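Local atomic coordinates of AAA ATPase, central region (Enterococcus faecium, PDB entry 2R9G), a protein that is probably a MgsA-type AAA+ ATPase that couples ATP hydrolysis to DNA maintenance, represented here by its C-terminal, four-subunit fragment. Residues A20-I25 against M54-E59; S28-A33 against D97-P102. All blocks are in the same frame, centred on the assembly; numbering follows the deposited sequence.

Contact 1: A20-I25 against M54-E59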
loop_
_atom_site.group_PDB
_atom_site.type_symbol
_atom_site.label_atom_id
_atom_site.label_comp_id
_atom_site.label_asym_id
_atom_site.label_seq_id
_atom_site.Cartn_x
_atom_site.Cartn_y
_atom_site.Cartn_z
ATOM N N ALA C 20 10.199 25.528 5.856
ATOM C CA ALA C 20 10.135 25.867 4.430
ATOM C C ALA C 20 9.863 24.657 3.526
ATOM O O ALA C 20 9.198 24.783 2.506
ATOM C CB ALA C 20 11.395 26.570 4.004
ATOM N N PHE C 21 10.395 23.500 3.917
ATOM C CA PHE C 21 10.122 22.206 3.292
ATOM C C PHE C 21 8.628 21.844 3.330
ATOM O O PHE C 21 8.046 21.553 2.289
ATOM C CB PHE C 21 10.991 21.129 3.978
ATOM C CG PHE C 21 10.829 19.724 3.429
ATOM C CD1 PHE C 21 11.010 19.450 2.080
ATOM C CD2 PHE C 21 10.564 18.664 4.291
ATOM C CE1 PHE C 21 10.892 18.153 1.595
ATOM C CE2 PHE C 21 10.445 17.359 3.816
ATOM C CZ PHE C 21 10.604 17.107 2.461
ATOM N N GLN C 22 8.015 21.874 4.519
ATOM C CA GLN C 22 6.576 21.611 4.656
ATOM C C GLN C 22 5.704 22.610 3.876
ATOM O O GLN C 22 4.749 22.212 3.190
ATOM C CB GLN C 22 6.152 21.523 6.138
ATOM C CG GLN C 22 4.626 21.569 6.356
ATOM C CD GLN C 22 4.116 20.740 7.528
ATOM O OE1 GLN C 22 4.827 20.494 8.500
ATOM N NE2 GLN C 22 2.862 20.317 7.440
ATOM N N LYS C 23 6.064 23.889 3.966
ATOM C CA LYS C 23 5.316 24.959 3.306
ATOM C C LYS C 23 5.413 24.894 1.775
ATOM O O LYS C 23 4.428 25.168 1.075
ATOM C CB LYS C 23 5.745 26.327 3.852
ATOM C CG LYS C 23 5.320 26.555 5.308
ATOM C CD LYS C 23 5.985 27.780 5.913
ATOM C CE LYS C 23 5.334 28.182 7.234
ATOM N NZ LYS C 23 5.648 27.225 8.339
ATOM N N SER C 24 6.585 24.509 1.261
ATOM C CA SER C 24 6.779 24.292 -0.185
ATOM C C SER C 24 5.921 23.153 -0.745
ATOM O O SER C 24 5.306 23.307 -1.799
ATOM C CB SER C 24 8.252 24.012 -0.523
ATOM O OG SER C 24 9.097 25.106 -0.209
ATOM N N ILE C 25 5.886 22.018 -0.046
ATOM C CA ILE C 25 5.088 20.867 -0.495
ATOM C C ILE C 25 3.600 21.189 -0.414
ATOM O O ILE C 25 2.881 21.024 -1.401
ATOM C CB ILE C 25 5.417 19.549 0.275
ATOM C CG1 ILE C 25 6.893 19.186 0.116
ATOM C CG2 ILE C 25 4.553 18.412 -0.247
ATOM C CD1 ILE C 25 7.341 17.922 0.825
ATOM N N MET C 54 6.094 12.226 6.511
ATOM C CA MET C 54 4.837 11.567 6.897
ATOM C C MET C 54 3.790 12.553 7.431
ATOM O O MET C 54 2.611 12.410 7.126
ATOM C CB MET C 54 5.067 10.422 7.905
ATOM C CG MET C 54 5.760 9.188 7.311
ATOM S SD MET C 54 6.062 7.825 8.448
ATOM C CE MET C 54 7.279 8.505 9.562
ATOM N N VAL C 55 4.230 13.550 8.206
ATOM C CA VAL C 55 3.349 14.622 8.689
ATOM C C VAL C 55 2.742 15.396 7.521
ATOM O O VAL C 55 1.527 15.588 7.480
ATOM C CB VAL C 55 4.067 15.613 9.658
ATOM C CG1 VAL C 55 3.195 16.854 9.938
ATOM C CG2 VAL C 55 4.402 14.931 10.958
ATOM N N ILE C 56 3.586 15.802 6.573
ATOM C CA ILE C 56 3.149 16.606 5.420
ATOM C C ILE C 56 2.085 15.872 4.595
ATOM O O ILE C 56 1.013 16.419 4.347
ATOM C CB ILE C 56 4.339 17.039 4.516
ATOM C CG1 ILE C 56 5.291 17.972 5.273
ATOM C CG2 ILE C 56 3.833 17.752 3.280
ATOM C CD1 ILE C 56 6.708 17.979 4.711
ATOM N N GLY C 57 2.373 14.621 4.228
ATOM C CA GLY C 57 1.470 13.816 3.413
ATOM C C GLY C 57 0.103 13.652 4.042
ATOM O O GLY C 57 -0.919 13.741 3.365
ATOM N N TYR C 58 0.085 13.439 5.349
ATOM C CA TYR C 58 -1.160 13.258 6.066
ATOM C C TYR C 58 -1.843 14.557 6.494
ATOM O O TYR C 58 -3.057 14.582 6.673
ATOM C CB TYR C 58 -0.958 12.365 7.277
ATOM C CG TYR C 58 -0.803 10.889 6.964
ATOM C CD1 TYR C 58 -1.881 10.126 6.517
ATOM C CD2 TYR C 58 0.414 10.244 7.166
ATOM C CE1 TYR C 58 -1.735 8.760 6.259
ATOM C CE2 TYR C 58 0.571 8.890 6.903
ATOM C CZ TYR C 58 -0.500 8.157 6.448
ATOM O OH TYR C 58 -0.333 6.814 6.209
ATOM N N GLU C 59 -1.073 15.620 6.689
ATOM C CA GLU C 59 -1.633 16.912 7.082
ATOM C C GLU C 59 -2.172 17.650 5.871
ATOM O O GLU C 59 -3.319 18.076 5.855
ATOM C CB GLU C 59 -0.586 17.778 7.796
ATOM C CG GLU C 59 -1.137 19.056 8.380
ATOM C CD GLU C 59 -0.067 19.941 8.996
ATOM O OE1 GLU C 59 0.803 19.433 9.747
ATOM O OE2 GLU C 59 -0.108 21.160 8.737
#

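Contact 2: S28-A33 against D97-P102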
loop_
_atom_site.group_PDB
_atom_site.type_symbol
_atom_site.label_atom_id
_atom_site.label_comp_id
_atom_site.label_asym_id
_atom_site.label_seq_id
_atom_site.Cartn_x
_atom_site.Cartn_y
_atom_site.Cartn_z
ATOM N N SER C 28 2.550 23.359 -3.263
ATOM C CA SER C 28 2.640 22.759 -4.603
ATOM C C SER C 28 3.851 23.189 -5.435
ATOM O O SER C 28 3.813 23.152 -6.666
ATOM C CB SER C 28 1.326 22.927 -5.396
ATOM O OG SER C 28 0.223 22.340 -4.718
ATOM N N ASP C 29 4.935 23.567 -4.762
ATOM C CA ASP C 29 6.150 24.001 -5.455
ATOM C C ASP C 29 7.184 22.884 -5.420
ATOM O O ASP C 29 7.931 22.762 -4.450
ATOM C CB ASP C 29 6.705 25.279 -4.807
ATOM C CG ASP C 29 7.738 25.996 -5.672
ATOM O OD1 ASP C 29 8.489 25.339 -6.427
ATOM O OD2 ASP C 29 7.810 27.242 -5.580
ATOM N N VAL C 30 7.226 22.084 -6.483
ATOM C CA VAL C 30 8.161 20.950 -6.584
ATOM C C VAL C 30 9.614 21.380 -6.393
ATOM O O VAL C 30 10.338 20.796 -5.588
ATOM C CB VAL C 30 8.038 20.213 -7.941
ATOM C CG1 VAL C 30 8.945 19.007 -7.970
ATOM C CG2 VAL C 30 6.624 19.788 -8.185
ATOM N N ASP C 31 10.020 22.420 -7.120
ATOM C CA ASP C 31 11.420 22.844 -7.178
ATOM C C ASP C 31 11.926 23.378 -5.852
ATOM O O ASP C 31 13.059 23.105 -5.464
ATOM C CB ASP C 31 11.611 23.874 -8.288
ATOM C CG ASP C 31 11.212 23.334 -9.648
ATOM O OD1 ASP C 31 11.831 22.340 -10.090
ATOM O OD2 ASP C 31 10.275 23.892 -10.262
ATOM N N ALA C 32 11.071 24.123 -5.155
ATOM C CA ALA C 32 11.408 24.646 -3.839
ATOM C C ALA C 32 11.459 23.528 -2.815
ATOM O O ALA C 32 12.346 23.506 -1.970
ATOM C CB ALA C 32 10.424 25.707 -3.419
ATOM N N ALA C 33 10.523 22.585 -2.907
ATOM C CA ALA C 33 10.498 21.440 -1.990
ATOM C C ALA C 33 11.709 20.542 -2.170
ATOM O O ALA C 33 12.248 20.013 -1.193
ATOM C CB ALA C 33 9.225 20.651 -2.156
ATOM N N ASP C 97 5.345 13.723 -5.954
ATOM C CA ASP C 97 3.984 13.195 -5.878
ATOM C C ASP C 97 3.111 14.007 -4.915
ATOM O O ASP C 97 1.992 14.367 -5.268
ATOM C CB ASP C 97 4.012 11.709 -5.467
ATOM C CG ASP C 97 2.629 11.036 -5.507
ATOM O OD1 ASP C 97 1.665 11.587 -6.084
ATOM O OD2 ASP C 97 2.511 9.923 -4.951
ATOM N N LEU C 98 3.625 14.293 -3.718
ATOM C CA LEU C 98 2.880 15.060 -2.717
ATOM C C LEU C 98 2.623 16.501 -3.157
ATOM O O LEU C 98 1.507 16.997 -3.019
ATOM C CB LEU C 98 3.596 15.047 -1.366
ATOM C CG LEU C 98 3.635 13.772 -0.520
ATOM C CD1 LEU C 98 4.349 14.069 0.811
ATOM C CD2 LEU C 98 2.241 13.160 -0.304
ATOM N N CYS C 99 3.657 17.154 -3.694
ATOM C CA CYS C 99 3.553 18.518 -4.257
ATOM C C CYS C 99 2.462 18.652 -5.308
ATOM O O CYS C 99 1.801 19.681 -5.381
ATOM C CB CYS C 99 4.873 18.966 -4.913
ATOM S SG CYS C 99 6.226 19.274 -3.771
ATOM N N LEU C 100 2.274 17.619 -6.125
ATOM C CA LEU C 100 1.411 17.760 -7.294
ATOM C C LEU C 100 0.026 17.118 -7.155
ATOM O O LEU C 100 -0.844 17.313 -8.010
ATOM C CB LEU C 100 2.155 17.306 -8.559
ATOM C CG LEU C 100 3.340 18.200 -8.961
ATOM C CD1 LEU C 100 4.160 17.609 -10.122
ATOM C CD2 LEU C 100 2.889 19.631 -9.284
ATOM N N SER C 101 -0.175 16.384 -6.061
ATOM C CA SER C 101 -1.459 15.769 -5.725
ATOM C C SER C 101 -2.425 16.798 -5.152
ATOM O O SER C 101 -1.987 17.858 -4.712
ATOM C CB SER C 101 -1.249 14.638 -4.715
ATOM O OG SER C 101 -0.648 13.527 -5.353
ATOM N N PRO C 102 -3.748 16.514 -5.193
ATOM C CA PRO C 102 -4.716 17.381 -4.519
ATOM C C PRO C 102 -4.450 17.528 -3.025
ATOM O O PRO C 102 -4.104 16.551 -2.350
ATOM C CB PRO C 102 -6.045 16.660 -4.751
ATOM C CG PRO C 102 -5.835 15.933 -6.036
ATOM C CD PRO C 102 -4.426 15.431 -5.931
#

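Contact 1: A20-I25 against M54-E59
Ile56 points from helix 46-61 toward helix 14-26, and following it outward traces most of the contact. Beyond CB the chain forks. The CG2 branch meets Ile25, its closest approach being 3.7 Å to Ile25 CG2, with the two side chains crossing at about a right angle. CG1, anti to the carbonyl carbon, runs beside the methylenes of Gln22 and lies 3.8 Å from Gln22 CB. The CD1 tip then reaches the backbone itself, 3.6 Å from Gln22 CA, and also approaches the Phe21 ring obliquely, 3.9 Å from Phe21 CE2. A branched aliphatic chain suits this place because one arm meets Ile25 while the other runs along Gln22 to Phe21.

Gln22 slides past Ile56 in the opposite direction, its CG anti to the backbone N (chi1 167°), and spends its aliphatic part on the isoleucine. Its amide end continues to the polar margin, where Gln22 NE2 makes a weak hydrogen bond of 3.2 Å to Glu59 OE1; the amide and carboxylate planes are 48° apart. Both ends have further partners: Asp60 accepts from the same NE2, and Arg26 forms a salt bridge with Glu59. The guanidinium of Arg26 would favour the ionised carboxylate.

The segment axes approach to 10.2 Å and cross at -31°, both helices running in broadly the same N-to-C direction: a buried helix pair, apolar at its centre and polar along one margin, within an all-helical bundle.

Contact 2: S28-A33 against D97-P102
The carbonyl group of Cys99 is the flat group that meets Ser28: Cys99 O receives a CA-H...O contact from Ser28 CA at 3.3 Å, and Ser28 OG stands 3.2 Å from the same oxygen. Lys103 NZ is hydrogen-bonded to both Cys99 O and Ser28 OG, so one ammonium group bridges the Ser28 hydroxyl and the Cys99 carbonyl. The other flat group belongs to Asp29, whose CB points away from helix 88-100 and whose carboxylate is used within its own segment. It is met from above its plane by Ala32 N, which is 3.1 Å from Asp29 OD1, an N-cap bond that starts helix 30-43. Aspartate suits the place, being short enough for its carboxylate to meet the N-H of Ala32, in the first turn.

The rest of the contact is apolar. Val30 CG2, anti to the carbonyl carbon, lies 3.8 Å from Cys99 CB and 3.7 Å from Leu100 CG; the Val30 and Leu100 side chains cross at about a right angle. Cys99 SG, beside its own backbone N (chi1 -70°), is turned to Ala33 CB at 3.7 Å, where alanine's single methyl lets the sulphur come close. Ser28, with positive phi, is the C' residue of the Schellman motif closing helix 14-26.

The start of helix 30-43 thus packs on the last turn of helix 88-100, while Ile25 of helix 14-26 touches Leu98, and Tyr173 of the third subunit packs on Val30.

Overall arrangement
Contacts 1 and 2 adjoin, their centres about 9 Å apart and on the same side of the chain's centre. Their segments alternate along the sequence, and together they involve four helices: 14-26, 30-43, 46-61 and 88-100. The turn between helices 14-26 and 30-43 joins them directly, through a probable hydrogen bond from Asp29 N to Ser24 O at 3.0 Å. Ile25 is an apolar bridge: besides serving contact 1, its CG1 lies 3.6 Å from Ala33 CB, and its side chain touches Cys99. Both contacts also meet the third subunit, whose Tyr162 packs on Ser24 of segment 20-25 and on Asp29 and Ala32 of contact 2.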